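Local structure of N-hydroxyarylamine O-acetyltransferase (Bacillus cereus, 4DMO) at residues Met3-Phe11 / Thr77-Ser85; Phe87-Val96 / Asp107-Thr116. The protein is an active arylamine N-acetyltransferase, probably transferring acetyl groups to arylamines and N-hydroxyarylamines by means of a non-canonical catalytic triad. All blocks are in the same frame, centred on the assembly; numbering follows the deposited sequence.

Interaction 1 of 2, residues Met3-Phe11 / Thr77-Ser85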
ATOM      1  N   MET A   3      16.882 -17.103   7.781  1.00 39.58           N
ATOM      2  CA  MET A   3      15.525 -16.748   7.247  1.00 48.18           C
ATOM      3  C   MET A   3      14.418 -16.946   8.282  1.00 48.81           C
ATOM      4  O   MET A   3      14.166 -18.076   8.701  1.00 51.31           O
ATOM      5  CB  MET A   3      15.215 -17.607   6.026  1.00 42.79           C
ATOM      6  CG  MET A   3      13.894 -17.275   5.352  1.00 48.78           C
ATOM      7  SD  MET A   3      13.666 -18.109   3.756  1.00 63.25           S
ATOM      8  CE  MET A   3      14.981 -17.374   2.788  1.00 52.69           C
ATOM      9  N   THR A   4      13.747 -15.867   8.697  1.00 46.18           N
ATOM     10  CA  THR A   4      12.658 -15.999   9.680  1.00 42.16           C
ATOM     11  C   THR A   4      11.395 -16.558   9.038  1.00 28.32           C
ATOM     12  O   THR A   4      11.316 -16.690   7.828  1.00 32.70           O
ATOM     13  CB  THR A   4      12.289 -14.663  10.357  1.00 42.91           C
ATOM     14  OG1 THR A   4      11.638 -13.805   9.411  1.00 40.60           O
ATOM     15  CG2 THR A   4      13.522 -13.989  10.921  1.00 40.04           C
ATOM     16  N   ASP A   5      10.414 -16.897   9.866  1.00 34.75           N
ATOM     17  CA  ASP A   5       9.140 -17.399   9.372  1.00 42.07           C
ATOM     18  C   ASP A   5       8.421 -16.292   8.569  1.00 38.58           C
ATOM     19  O   ASP A   5       7.817 -16.553   7.523  1.00 34.78           O
ATOM     20  CB  ASP A   5       8.274 -17.874  10.545  1.00 36.41           C
ATOM     21  CG  ASP A   5       6.990 -18.561  10.090  1.00 46.33           C
ATOM     22  OD1 ASP A   5       5.913 -18.209  10.632  1.00 42.49           O
ATOM     23  OD2 ASP A   5       7.055 -19.450   9.204  1.00 43.49           O
ATOM     24  N   PHE A   6       8.478 -15.060   9.071  1.00 35.65           N
ATOM     25  CA  PHE A   6       7.892 -13.930   8.363  1.00 30.66           C
ATOM     26  C   PHE A   6       8.400 -13.884   6.934  1.00 30.43           C
ATOM     27  O   PHE A   6       7.611 -13.799   6.005  1.00 28.57           O
ATOM     28  CB  PHE A   6       8.178 -12.606   9.078  1.00 34.95           C
ATOM     29  CG  PHE A   6       7.255 -11.490   8.653  1.00 29.38           C
ATOM     30  CD1 PHE A   6       6.145 -11.168   9.417  1.00 25.62           C
ATOM     31  CD2 PHE A   6       7.480 -10.788   7.472  1.00 26.50           C
ATOM     32  CE1 PHE A   6       5.280 -10.152   9.021  1.00 26.94           C
ATOM     33  CE2 PHE A   6       6.614  -9.769   7.070  1.00 21.91           C
ATOM     34  CZ  PHE A   6       5.520  -9.462   7.838  1.00 25.78           C
ATOM     35  N   GLN A   7       9.719 -13.953   6.761  1.00 28.17           N
ATOM     36  CA  GLN A   7      10.340 -13.947   5.433  1.00 31.98           C
ATOM     37  C   GLN A   7       9.851 -15.102   4.548  1.00 33.52           C
ATOM     38  O   GLN A   7       9.555 -14.926   3.355  1.00 31.05           O
ATOM     39  CB  GLN A   7      11.859 -14.032   5.575  1.00 38.89           C
ATOM     40  CG  GLN A   7      12.513 -12.764   6.104  1.00 35.70           C
ATOM     41  CD  GLN A   7      14.039 -12.840   6.083  1.00 46.86           C
ATOM     42  OE1 GLN A   7      14.659 -13.277   7.055  1.00 41.61           O
ATOM     43  NE2 GLN A   7      14.647 -12.414   4.970  1.00 30.28           N
ATOM     44  N   LYS A   8       9.776 -16.294   5.126  1.00 32.04           N
ATOM     45  CA  LYS A   8       9.386 -17.459   4.343  1.00 39.89           C
ATOM     46  C   LYS A   8       7.932 -17.332   3.854  1.00 27.33           C
ATOM     47  O   LYS A   8       7.643 -17.564   2.682  1.00 26.37           O
ATOM     48  CB  LYS A   8       9.559 -18.733   5.176  1.00 39.99           C
ATOM     49  CG  LYS A   8       9.351 -20.006   4.393  1.00 46.50           C
ATOM     50  CD  LYS A   8       9.403 -21.254   5.282  1.00 53.27           C
ATOM     51  CE  LYS A   8       9.047 -22.543   4.512  1.00 51.63           C
ATOM     52  NZ  LYS A   8       8.891 -23.722   5.427  1.00 67.19           N
ATOM     53  N   GLN A   9       7.034 -16.950   4.758  1.00 23.37           N
ATOM     54  CA  GLN A   9       5.628 -16.758   4.416  1.00 21.45           C
ATOM     55  C   GLN A   9       5.456 -15.635   3.410  1.00 25.00           C
ATOM     56  O   GLN A   9       4.551 -15.671   2.573  1.00 23.14           O
ATOM     57  CB  GLN A   9       4.826 -16.468   5.664  1.00 28.98           C
ATOM     58  CG  GLN A   9       5.010 -17.509   6.746  1.00 38.05           C
ATOM     59  CD  GLN A   9       3.759 -18.294   6.986  1.00 49.16           C
ATOM     60  OE1 GLN A   9       3.018 -18.622   6.044  1.00 51.20           O
ATOM     61  NE2 GLN A   9       3.498 -18.601   8.256  1.00 49.23           N
ATOM     62  N   PHE A  10       6.330 -14.638   3.496  1.00 24.86           N
ATOM     63  CA  PHE A  10       6.310 -13.509   2.590  1.00 24.54           C
ATOM     64  C   PHE A  10       6.693 -13.927   1.173  1.00 23.26           C
ATOM     65  O   PHE A  10       5.982 -13.618   0.235  1.00 21.10           O
ATOM     66  CB  PHE A  10       7.228 -12.404   3.121  1.00 25.15           C
ATOM     67  CG  PHE A  10       7.056 -11.080   2.431  1.00 23.15           C
ATOM     68  CD1 PHE A  10       6.204 -10.114   2.941  1.00 25.37           C
ATOM     69  CD2 PHE A  10       7.764 -10.792   1.283  1.00 27.05           C
ATOM     70  CE1 PHE A  10       6.053  -8.892   2.305  1.00 23.21           C
ATOM     71  CE2 PHE A  10       7.610  -9.573   0.643  1.00 25.87           C
ATOM     72  CZ  PHE A  10       6.737  -8.631   1.154  1.00 21.27           C
ATOM     73  N   PHE A  11       7.816 -14.618   1.001  1.00 30.23           N
ATOM     74  CA  PHE A  11       8.177 -15.093  -0.334  1.00 27.28           C
ATOM     75  C   PHE A  11       7.033 -15.977  -0.878  1.00 27.24           C
ATOM     76  O   PHE A  11       6.637 -15.877  -2.046  1.00 24.75           O
ATOM     77  CB  PHE A  11       9.482 -15.900  -0.309  1.00 30.44           C
ATOM     78  CG  PHE A  11      10.722 -15.081  -0.002  1.00 37.00           C
ATOM     79  CD1 PHE A  11      11.467 -15.336   1.136  1.00 34.94           C
ATOM     80  CD2 PHE A  11      11.149 -14.078  -0.852  1.00 32.29           C
ATOM     81  CE1 PHE A  11      12.620 -14.601   1.419  1.00 36.97           C
ATOM     82  CE2 PHE A  11      12.287 -13.353  -0.567  1.00 36.65           C
ATOM     83  CZ  PHE A  11      13.016 -13.614   0.579  1.00 31.23           C
ATOM     84  N   THR A  77       3.727  -4.308   6.840  1.00 14.49           N
ATOM     85  CA  THR A  77       4.059  -5.662   6.402  1.00 20.25           C
ATOM     86  C   THR A  77       5.401  -5.684   5.680  1.00 19.98           C
ATOM     87  O   THR A  77       6.220  -6.552   5.927  1.00 14.67           O
ATOM     88  CB  THR A  77       2.985  -6.256   5.449  1.00 16.86           C
ATOM     89  OG1 THR A  77       1.749  -6.350   6.134  1.00 13.85           O
ATOM     90  CG2 THR A  77       3.368  -7.647   4.967  1.00 22.78           C
ATOM     91  N   MET A  78       5.594  -4.747   4.748  1.00 20.13           N
ATOM     92  CA  MET A  78       6.805  -4.697   3.937  1.00 16.89           C
ATOM     93  C   MET A  78       7.971  -4.273   4.835  1.00 18.80           C
ATOM     94  O   MET A  78       9.039  -4.871   4.839  1.00 23.72           O
ATOM     95  CB  MET A  78       6.615  -3.739   2.760  1.00 19.38           C
ATOM     96  CG  MET A  78       7.891  -3.409   1.979  1.00 23.25           C
ATOM     97  SD  MET A  78       8.670  -4.826   1.161  1.00 23.72           S
ATOM     98  CE  MET A  78       7.599  -5.031  -0.243  1.00 23.64           C
ATOM     99  N   TYR A  79       7.724  -3.265   5.641  1.00 19.08           N
ATOM    100  CA  TYR A  79       8.661  -2.885   6.677  1.00 21.62           C
ATOM    101  C   TYR A  79       9.238  -4.108   7.432  1.00 25.61           C
ATOM    102  O   TYR A  79      10.453  -4.265   7.479  1.00 27.40           O
ATOM    103  CB  TYR A  79       7.952  -1.949   7.648  1.00 15.00           C
ATOM    104  CG  TYR A  79       8.695  -1.701   8.926  1.00 18.46           C
ATOM    105  CD1 TYR A  79       9.833  -0.930   8.931  1.00 21.90           C
ATOM    106  CD2 TYR A  79       8.237  -2.221  10.140  1.00 20.35           C
ATOM    107  CE1 TYR A  79      10.517  -0.686  10.090  1.00 24.83           C
ATOM    108  CE2 TYR A  79       8.908  -1.975  11.309  1.00 27.72           C
ATOM    109  CZ  TYR A  79      10.054  -1.201  11.272  1.00 24.02           C
ATOM    110  OH  TYR A  79      10.753  -0.942  12.409  1.00 21.57           O
ATOM    111  N   TYR A  80       8.389  -4.964   8.015  1.00 18.12           N
ATOM    112  CA  TYR A  80       8.878  -6.142   8.758  1.00 25.81           C
ATOM    113  C   TYR A  80       9.683  -7.086   7.889  1.00 25.23           C
ATOM    114  O   TYR A  80      10.743  -7.561   8.306  1.00 29.99           O
ATOM    115  CB  TYR A  80       7.746  -6.932   9.440  1.00 16.63           C
ATOM    116  CG  TYR A  80       7.054  -6.150  10.535  1.00 20.13           C
ATOM    117  CD1 TYR A  80       7.735  -5.718  11.658  1.00 20.58           C
ATOM    118  CD2 TYR A  80       5.722  -5.806  10.411  1.00 14.56           C
ATOM    119  CE1 TYR A  80       7.095  -4.994  12.620  1.00 24.42           C
ATOM    120  CE2 TYR A  80       5.084  -5.092  11.351  1.00 20.74           C
ATOM    121  CZ  TYR A  80       5.764  -4.678  12.459  1.00 24.15           C
ATOM    122  OH  TYR A  80       5.100  -3.952  13.414  1.00 29.36           O
ATOM    123  N   PHE A  81       9.223  -7.321   6.670  1.00 24.49           N
ATOM    124  CA  PHE A  81       9.984  -8.148   5.762  1.00 27.37           C
ATOM    125  C   PHE A  81      11.360  -7.549   5.522  1.00 31.57           C
ATOM    126  O   PHE A  81      12.366  -8.276   5.520  1.00 28.41           O
ATOM    127  CB  PHE A  81       9.305  -8.268   4.423  1.00 24.56           C
ATOM    128  CG  PHE A  81      10.149  -8.941   3.400  1.00 22.42           C
ATOM    129  CD1 PHE A  81      10.312 -10.308   3.417  1.00 28.05           C
ATOM    130  CD2 PHE A  81      10.811  -8.208   2.441  1.00 29.69           C
ATOM    131  CE1 PHE A  81      11.107 -10.937   2.474  1.00 29.46           C
ATOM    132  CE2 PHE A  81      11.606  -8.831   1.498  1.00 24.51           C
ATOM    133  CZ  PHE A  81      11.746 -10.198   1.517  1.00 30.55           C
ATOM    134  N   LEU A  82      11.397  -6.232   5.309  1.00 30.89           N
ATOM    135  CA  LEU A  82      12.656  -5.541   4.970  1.00 36.17           C
ATOM    136  C   LEU A  82      13.615  -5.556   6.160  1.00 30.72           C
ATOM    137  O   LEU A  82      14.812  -5.746   5.988  1.00 32.54           O
ATOM    138  CB  LEU A  82      12.399  -4.095   4.505  1.00 26.68           C
ATOM    139  CG  LEU A  82      11.710  -3.981   3.140  1.00 24.71           C
ATOM    140  CD1 LEU A  82      11.416  -2.539   2.773  1.00 23.55           C
ATOM    141  CD2 LEU A  82      12.551  -4.618   2.049  1.00 25.98           C
ATOM    142  N   LYS A  83      13.067  -5.386   7.359  1.00 27.99           N
ATOM    143  CA  LYS A  83      13.831  -5.425   8.602  1.00 27.51           C
ATOM    144  C   LYS A  83      14.497  -6.788   8.825  1.00 34.39           C
ATOM    145  O   LYS A  83      15.693  -6.846   9.112  1.00 37.17           O
ATOM    146  CB  LYS A  83      12.890  -5.102   9.761  1.00 33.27           C
ATOM    147  CG  LYS A  83      13.515  -4.552  11.023  1.00 26.70           C
ATOM    148  CD  LYS A  83      12.390  -3.937  11.843  1.00 36.51           C
ATOM    149  CE  LYS A  83      12.701  -3.794  13.328  1.00 46.96           C
ATOM    150  NZ  LYS A  83      11.442  -4.027  14.155  1.00 50.57           N
ATOM    151  N   ASP A  84      13.724  -7.881   8.721  1.00 34.84           N
ATOM    152  CA  ASP A  84      14.286  -9.237   8.843  1.00 35.85           C
ATOM    153  C   ASP A  84      15.312  -9.539   7.758  1.00 33.73           C
ATOM    154  O   ASP A  84      16.202 -10.363   7.949  1.00 40.14           O
ATOM    155  CB  ASP A  84      13.208 -10.303   8.785  1.00 36.75           C
ATOM    156  CG  ASP A  84      12.377 -10.342  10.019  1.00 31.21           C
ATOM    157  OD1 ASP A  84      12.689  -9.591  10.965  1.00 42.83           O
ATOM    158  OD2 ASP A  84      11.397 -11.111  10.035  1.00 30.02           O
ATOM    159  N   SER A  85      15.171  -8.878   6.617  1.00 38.41           N
ATOM    160  CA  SER A  85      16.107  -9.047   5.508  1.00 36.17           C
ATOM    161  C   SER A  85      17.369  -8.207   5.689  1.00 31.89           C
ATOM    162  O   SER A  85      18.162  -8.079   4.762  1.00 31.94           O
ATOM    163  CB  SER A  85      15.446  -8.687   4.174  1.00 25.75           C
ATOM    164  OG  SER A  85      14.325  -9.515   3.920  1.00 36.78           O
TER

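Interaction 2 of 2, residues Phe87-Val96 / Asp107-Thr116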
ATOM      1  N   PHE A  87      17.786  -4.947   6.063  1.00 32.04           N
ATOM      2  CA  PHE A  87      17.748  -3.532   5.664  1.00 32.48           C
ATOM      3  C   PHE A  87      17.497  -2.564   6.810  1.00 22.23           C
ATOM      4  O   PHE A  87      16.769  -2.872   7.749  1.00 35.71           O
ATOM      5  CB  PHE A  87      16.661  -3.293   4.648  1.00 30.44           C
ATOM      6  CG  PHE A  87      16.923  -3.920   3.349  1.00 28.76           C
ATOM      7  CD1 PHE A  87      16.373  -5.145   3.056  1.00 26.47           C
ATOM      8  CD2 PHE A  87      17.697  -3.285   2.408  1.00 23.62           C
ATOM      9  CE1 PHE A  87      16.591  -5.727   1.841  1.00 30.32           C
ATOM     10  CE2 PHE A  87      17.924  -3.864   1.199  1.00 28.40           C
ATOM     11  CZ  PHE A  87      17.364  -5.095   0.915  1.00 21.72           C
ATOM     12  N   ASP A  88      18.048  -1.365   6.686  1.00 24.73           N
ATOM     13  CA  ASP A  88      17.843  -0.317   7.676  1.00 33.67           C
ATOM     14  C   ASP A  88      16.610   0.509   7.319  1.00 42.21           C
ATOM     15  O   ASP A  88      16.663   1.417   6.469  1.00 35.14           O
ATOM     16  CB  ASP A  88      19.072   0.577   7.766  1.00 37.00           C
ATOM     17  CG  ASP A  88      18.909   1.664   8.808  1.00 45.69           C
ATOM     18  OD1 ASP A  88      17.912   1.593   9.560  1.00 41.59           O
ATOM     19  OD2 ASP A  88      19.793   2.558   8.898  1.00 52.03           O
ATOM     20  N   VAL A  89      15.494   0.154   7.959  1.00 36.73           N
ATOM     21  CA  VAL A  89      14.180   0.681   7.596  1.00 29.82           C
ATOM     22  C   VAL A  89      13.461   1.363   8.747  1.00 24.94           C
ATOM     23  O   VAL A  89      13.716   1.089   9.930  1.00 24.65           O
ATOM     24  CB  VAL A  89      13.274  -0.442   7.021  1.00 24.64           C
ATOM     25  CG1 VAL A  89      13.721  -0.818   5.615  1.00 28.63           C
ATOM     26  CG2 VAL A  89      13.249  -1.658   7.924  1.00 27.75           C
ATOM     27  N   HIS A  90      12.546   2.253   8.390  1.00 27.76           N
ATOM     28  CA  HIS A  90      11.786   2.999   9.388  1.00 28.23           C
ATOM     29  C   HIS A  90      10.384   3.318   8.856  1.00 21.29           C
ATOM     30  O   HIS A  90      10.191   3.485   7.670  1.00 25.67           O
ATOM     31  CB  HIS A  90      12.528   4.297   9.733  1.00 32.64           C
ATOM     32  CG  HIS A  90      13.996   4.096   9.993  1.00 50.50           C
ATOM     33  ND1 HIS A  90      14.499   3.784  11.242  1.00 45.80           N
ATOM     34  CD2 HIS A  90      15.070   4.166   9.164  1.00 47.46           C
ATOM     35  CE1 HIS A  90      15.813   3.656  11.165  1.00 47.89           C
ATOM     36  NE2 HIS A  90      16.185   3.880   9.915  1.00 42.99           N
ATOM     37  N   LEU A  91       9.417   3.418   9.748  1.00 19.31           N
ATOM     38  CA  LEU A  91       8.091   3.844   9.382  1.00 18.73           C
ATOM     39  C   LEU A  91       8.021   5.362   9.496  1.00 24.44           C
ATOM     40  O   LEU A  91       8.722   5.982  10.306  1.00 24.40           O
ATOM     41  CB  LEU A  91       7.048   3.217  10.308  1.00 26.10           C
ATOM     42  CG  LEU A  91       6.770   1.729  10.155  1.00 20.00           C
ATOM     43  CD1 LEU A  91       5.702   1.290  11.121  1.00 23.76           C
ATOM     44  CD2 LEU A  91       6.342   1.441   8.736  1.00 23.75           C
ATOM     45  N   VAL A  92       7.180   5.951   8.657  1.00 27.02           N
ATOM     46  CA  VAL A  92       6.893   7.367   8.727  1.00 22.27           C
ATOM     47  C   VAL A  92       5.398   7.562   8.622  1.00 22.91           C
ATOM     48  O   VAL A  92       4.663   6.698   8.092  1.00 16.44           O
ATOM     49  CB  VAL A  92       7.592   8.150   7.602  1.00 18.35           C
ATOM     50  CG1 VAL A  92       9.106   8.048   7.768  1.00 16.22           C
ATOM     51  CG2 VAL A  92       7.161   7.641   6.259  1.00 20.14           C
ATOM     52  N   SER A  93       4.963   8.713   9.122  1.00 20.59           N
ATOM     53  CA  SER A  93       3.564   9.076   9.165  1.00 18.22           C
ATOM     54  C   SER A  93       3.325  10.249   8.238  1.00 14.67           C
ATOM     55  O   SER A  93       4.173  11.124   8.100  1.00 20.19           O
ATOM     56  CB  SER A  93       3.162   9.440  10.603  1.00 17.19           C
ATOM     57  OG  SER A  93       1.948  10.171  10.653  1.00 16.24           O
ATOM     58  N   GLY A  94       2.144  10.282   7.645  1.00 12.61           N
ATOM     59  CA  GLY A  94       1.774  11.354   6.760  1.00 20.59           C
ATOM     60  C   GLY A  94       0.282  11.449   6.581  1.00 20.52           C
ATOM     61  O   GLY A  94      -0.485  10.780   7.266  1.00 18.06           O
ATOM     62  N   THR A  95      -0.108  12.316   5.652  1.00 17.26           N
ATOM     63  CA  THR A  95      -1.482  12.566   5.358  1.00 14.38           C
ATOM     64  C   THR A  95      -1.653  12.631   3.855  1.00 17.89           C
ATOM     65  O   THR A  95      -0.907  13.332   3.172  1.00 19.76           O
ATOM     66  CB  THR A  95      -1.941  13.908   5.972  1.00 21.70           C
ATOM     67  OG1 THR A  95      -1.722  13.909   7.390  1.00 19.05           O
ATOM     68  CG2 THR A  95      -3.422  14.154   5.670  1.00 20.22           C
ATOM     69  N   VAL A  96      -2.653  11.920   3.342  1.00 21.33           N
ATOM     70  CA  VAL A  96      -2.956  11.904   1.910  1.00 13.49           C
ATOM     71  C   VAL A  96      -3.673  13.194   1.503  1.00 19.42           C
ATOM     72  O   VAL A  96      -4.376  13.822   2.309  1.00 16.32           O
ATOM     73  CB  VAL A  96      -3.849  10.688   1.518  1.00 21.55           C
ATOM     74  CG1 VAL A  96      -4.219  10.719   0.005  1.00 21.27           C
ATOM     75  CG2 VAL A  96      -3.155   9.388   1.866  1.00 22.66           C
ATOM     76  N   ASP A 107      -6.277  13.544   8.833  1.00 20.59           N
ATOM     77  CA  ASP A 107      -4.933  13.822   9.328  1.00 18.12           C
ATOM     78  C   ASP A 107      -4.253  12.550   9.833  1.00 23.20           C
ATOM     79  O   ASP A 107      -4.823  11.807  10.626  1.00 19.41           O
ATOM     80  CB  ASP A 107      -4.985  14.855  10.458  1.00 13.51           C
ATOM     81  CG  ASP A 107      -3.635  15.291  10.875  1.00 14.29           C
ATOM     82  OD1 ASP A 107      -3.025  14.616  11.726  1.00 21.62           O
ATOM     83  OD2 ASP A 107      -3.147  16.278  10.310  1.00 30.29           O
ATOM     84  N   SER A 108      -3.034  12.317   9.352  1.00 20.08           N
ATOM     85  CA  SER A 108      -2.197  11.229   9.836  1.00 17.08           C
ATOM     86  C   SER A 108      -2.800   9.883   9.555  1.00 19.61           C
ATOM     87  O   SER A 108      -2.629   8.926  10.313  1.00 18.46           O
ATOM     88  CB  SER A 108      -1.914  11.414  11.317  1.00 15.85           C
ATOM     89  OG  SER A 108      -1.280  12.661  11.528  1.00 23.91           O
ATOM     90  N   GLY A 109      -3.496   9.816   8.428  1.00 19.24           N
ATOM     91  CA  GLY A 109      -4.104   8.590   7.961  1.00 19.09           C
ATOM     92  C   GLY A 109      -3.146   7.680   7.202  1.00 20.62           C
ATOM     93  O   GLY A 109      -3.465   6.523   6.946  1.00 19.54           O
ATOM     94  N   HIS A 110      -1.971   8.181   6.842  1.00 14.72           N
ATOM     95  CA  HIS A 110      -1.066   7.382   6.039  1.00 18.34           C
ATOM     96  C   HIS A 110       0.156   6.914   6.808  1.00 16.12           C
ATOM     97  O   HIS A 110       0.712   7.616   7.663  1.00 16.96           O
ATOM     98  CB  HIS A 110      -0.607   8.146   4.781  1.00 20.49           C
ATOM     99  CG  HIS A 110       0.065   7.283   3.748  1.00 19.44           C
ATOM    100  ND1 HIS A 110      -0.644   6.489   2.867  1.00 19.41           N
ATOM    101  CD2 HIS A 110       1.377   7.097   3.436  1.00 17.07           C
ATOM    102  CE1 HIS A 110       0.196   5.859   2.059  1.00 22.13           C
ATOM    103  NE2 HIS A 110       1.427   6.226   2.374  1.00 16.01           N
ATOM    104  N   ILE A 111       0.594   5.719   6.465  1.00 15.51           N
ATOM    105  CA  ILE A 111       1.839   5.186   6.978  1.00 12.97           C
ATOM    106  C   ILE A 111       2.617   4.668   5.810  1.00 12.41           C
ATOM    107  O   ILE A 111       2.036   4.127   4.888  1.00 18.16           O
ATOM    108  CB  ILE A 111       1.613   4.031   7.923  1.00 16.55           C
ATOM    109  CG1 ILE A 111       0.856   4.502   9.152  1.00 17.18           C
ATOM    110  CG2 ILE A 111       2.939   3.355   8.289  1.00 14.41           C
ATOM    111  CD1 ILE A 111       1.640   5.401  10.057  1.00 21.61           C
ATOM    112  N   ALA A 112       3.930   4.825   5.852  1.00 15.59           N
ATOM    113  CA  ALA A 112       4.815   4.343   4.789  1.00 15.46           C
ATOM    114  C   ALA A 112       6.156   3.975   5.393  1.00 18.03           C
ATOM    115  O   ALA A 112       6.384   4.127   6.602  1.00 22.40           O
ATOM    116  CB  ALA A 112       4.995   5.398   3.708  1.00 21.50           C
ATOM    117  N   THR A 113       7.047   3.501   4.537  1.00 23.86           N
ATOM    118  CA  THR A 113       8.323   2.964   4.952  1.00 21.61           C
ATOM    119  C   THR A 113       9.470   3.720   4.293  1.00 21.51           C
ATOM    120  O   THR A 113       9.412   4.008   3.102  1.00 29.74           O
ATOM    121  CB  THR A 113       8.416   1.490   4.509  1.00 23.38           C
ATOM    122  OG1 THR A 113       7.323   0.740   5.047  1.00 19.80           O
ATOM    123  CG2 THR A 113       9.713   0.867   4.969  1.00 24.88           C
ATOM    124  N   VAL A 114      10.518   4.047   5.037  1.00 15.98           N
ATOM    125  CA  VAL A 114      11.716   4.599   4.403  1.00 28.54           C
ATOM    126  C   VAL A 114      12.897   3.651   4.637  1.00 27.56           C
ATOM    127  O   VAL A 114      13.027   3.016   5.699  1.00 26.89           O
ATOM    128  CB  VAL A 114      12.068   6.013   4.882  1.00 29.35           C
ATOM    129  CG1 VAL A 114      10.919   6.978   4.583  1.00 19.23           C
ATOM    130  CG2 VAL A 114      12.390   5.978   6.342  1.00 33.23           C
ATOM    131  N   LEU A 115      13.702   3.522   3.596  1.00 23.12           N
ATOM    132  CA  LEU A 115      14.817   2.590   3.559  1.00 27.80           C
ATOM    133  C   LEU A 115      16.131   3.345   3.270  1.00 31.72           C
ATOM    134  O   LEU A 115      16.194   4.208   2.397  1.00 24.46           O
ATOM    135  CB  LEU A 115      14.585   1.530   2.478  1.00 20.74           C
ATOM    136  CG  LEU A 115      15.833   0.667   2.212  1.00 32.24           C
ATOM    137  CD1 LEU A 115      16.196  -0.140   3.424  1.00 40.43           C
ATOM    138  CD2 LEU A 115      15.650  -0.256   1.025  1.00 40.52           C
ATOM    139  N   THR A 116      17.165   2.981   4.013  1.00 31.30           N
ATOM    140  CA  THR A 116      18.496   3.515   3.839  1.00 30.82           C
ATOM    141  C   THR A 116      19.386   2.499   3.156  1.00 31.95           C
ATOM    142  O   THR A 116      19.630   1.417   3.683  1.00 34.62           O
ATOM    143  CB  THR A 116      19.109   3.836   5.190  1.00 32.71           C
ATOM    144  OG1 THR A 116      18.299   4.812   5.845  1.00 37.54           O
ATOM    145  CG2 THR A 116      20.504   4.370   5.043  1.00 40.67           C
TER
HETATM  146  O   HOH W   1      -0.075   7.976  10.216  1.00 15.10           O
HETATM  147  O   HOH W   2       1.181  12.855  10.290  1.00 20.90           O

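Interaction 1 of 2, residues Met3-Phe11 / Thr77-Ser85
Phe-10 and Phe-81 lie nearly flat on one another where helices 5-11 and 77-84 pack knobs-into-holes, their axes 9.3 Å apart. The two rings form an offset stack, with centroids separated by 4.1 Å and planes at 17°, and CB of Phe-81 sits over the same face of Phe-10. With CG anti to the backbone N (chi1 171°), the Phe-81 ring reaches out from its helix into a hole formed by Phe-6, Gln-7, Phe-10 and Phe-11. Its far edge points at the face of Phe-11 in a T-shaped pair, the planes 86° apart. The reciprocal knob is Phe-6, set among Thr-77, Tyr-80, Phe-81 and Asp-84. Tyr-80 CB lies above its rim, 3.7 Å from Phe-6 CZ, while the carbonyl oxygen of Thr-77 meets the ring edge at CE2. Ile-30 of helix 27-37 touches both stacked rings. At the start of helix 5-11, Thr-4 and Gln-7 make a capping box: Gln-7 N donates to Thr-4 OG1 and Thr-4 N to Gln-7 OE1. Asp-84, also salt-bridged to Lys-55, joins this cap to the second helix, as Thr-4 OG1 donates to Asp-84 OD2 at 2.8 Å from above the carboxylate plane.

Interaction 2 of 2, residues Phe87-Val96 / Asp107-Thr116
His-90 and Val-114 exchange backbone hydrogen bonds in an antiparallel hairpin, Val-114 N to His-90 O being 2.7 Å long. Val-92 with Ala-112 and Gly-94 with His-110 are likewise doubly bonded, so the N-H and C=O groups of these six residues are paired across the strands. In the last pair both donors stand well above the acceptor's carbonyl plane, at a classic beta bulge in which Gly-109 and His-110 both face Gly-94. Beyond the bulge a side chain takes over: Thr-95 OG1 accepts from Ser-108 N at 2.8 Å in a nearly straight bond. Two waters bridge Ser-93 to residues 108-110. One accepts from Ser-93 OG and donates to Ser-108 O and His-110 O, the latter at 2.7 Å, giving that carbonyl a second donor besides Gly-94 N. The other donates to both Ser-93 OG and Ser-108 OG. Ser-108 OG in turn donates to Asp-107 OD1 at 2.6 Å, and Lys-160 pairs with the other carboxylate oxygen. Apolar contacts close the opposite end, where Leu-115 CD1 presses on Val-89 CG1 at a tight 3.4 Å. His-110 touches Cys-71 and bonds through NE2 to Glu-125, consistent with the Cys-His-Glu triad of this enzyme. With its backbone N-H and C=O both bonded to Gly-94, and the C=O also to water, the probable catalytic histidine is held at a defined place in the sheet.

Interaction 1 precedes interaction 2 along the chain, and their centres are about 17 Å apart. Helix 71-84 connects them: its C-terminal part receives helix 5-14, and a short turn then leads into strand 88-98, one arm of the hairpin completed by strand 103-117. Leu-82 O and Phe-87 N probably hydrogen-bond across that turn, while Tyr-79 and Leu-82 pack on Val-89, so opposite flanks of the helix serve the two contacts. The hairpin lies inside the eight-strand antiparallel sheet. Cys-71 stands at the start of the same helix and meets His-110 of the hairpin; the packing of this helix against the sheet therefore places two probable triad residues together, whereas interaction 1 packs the N-terminal helix onto its far end.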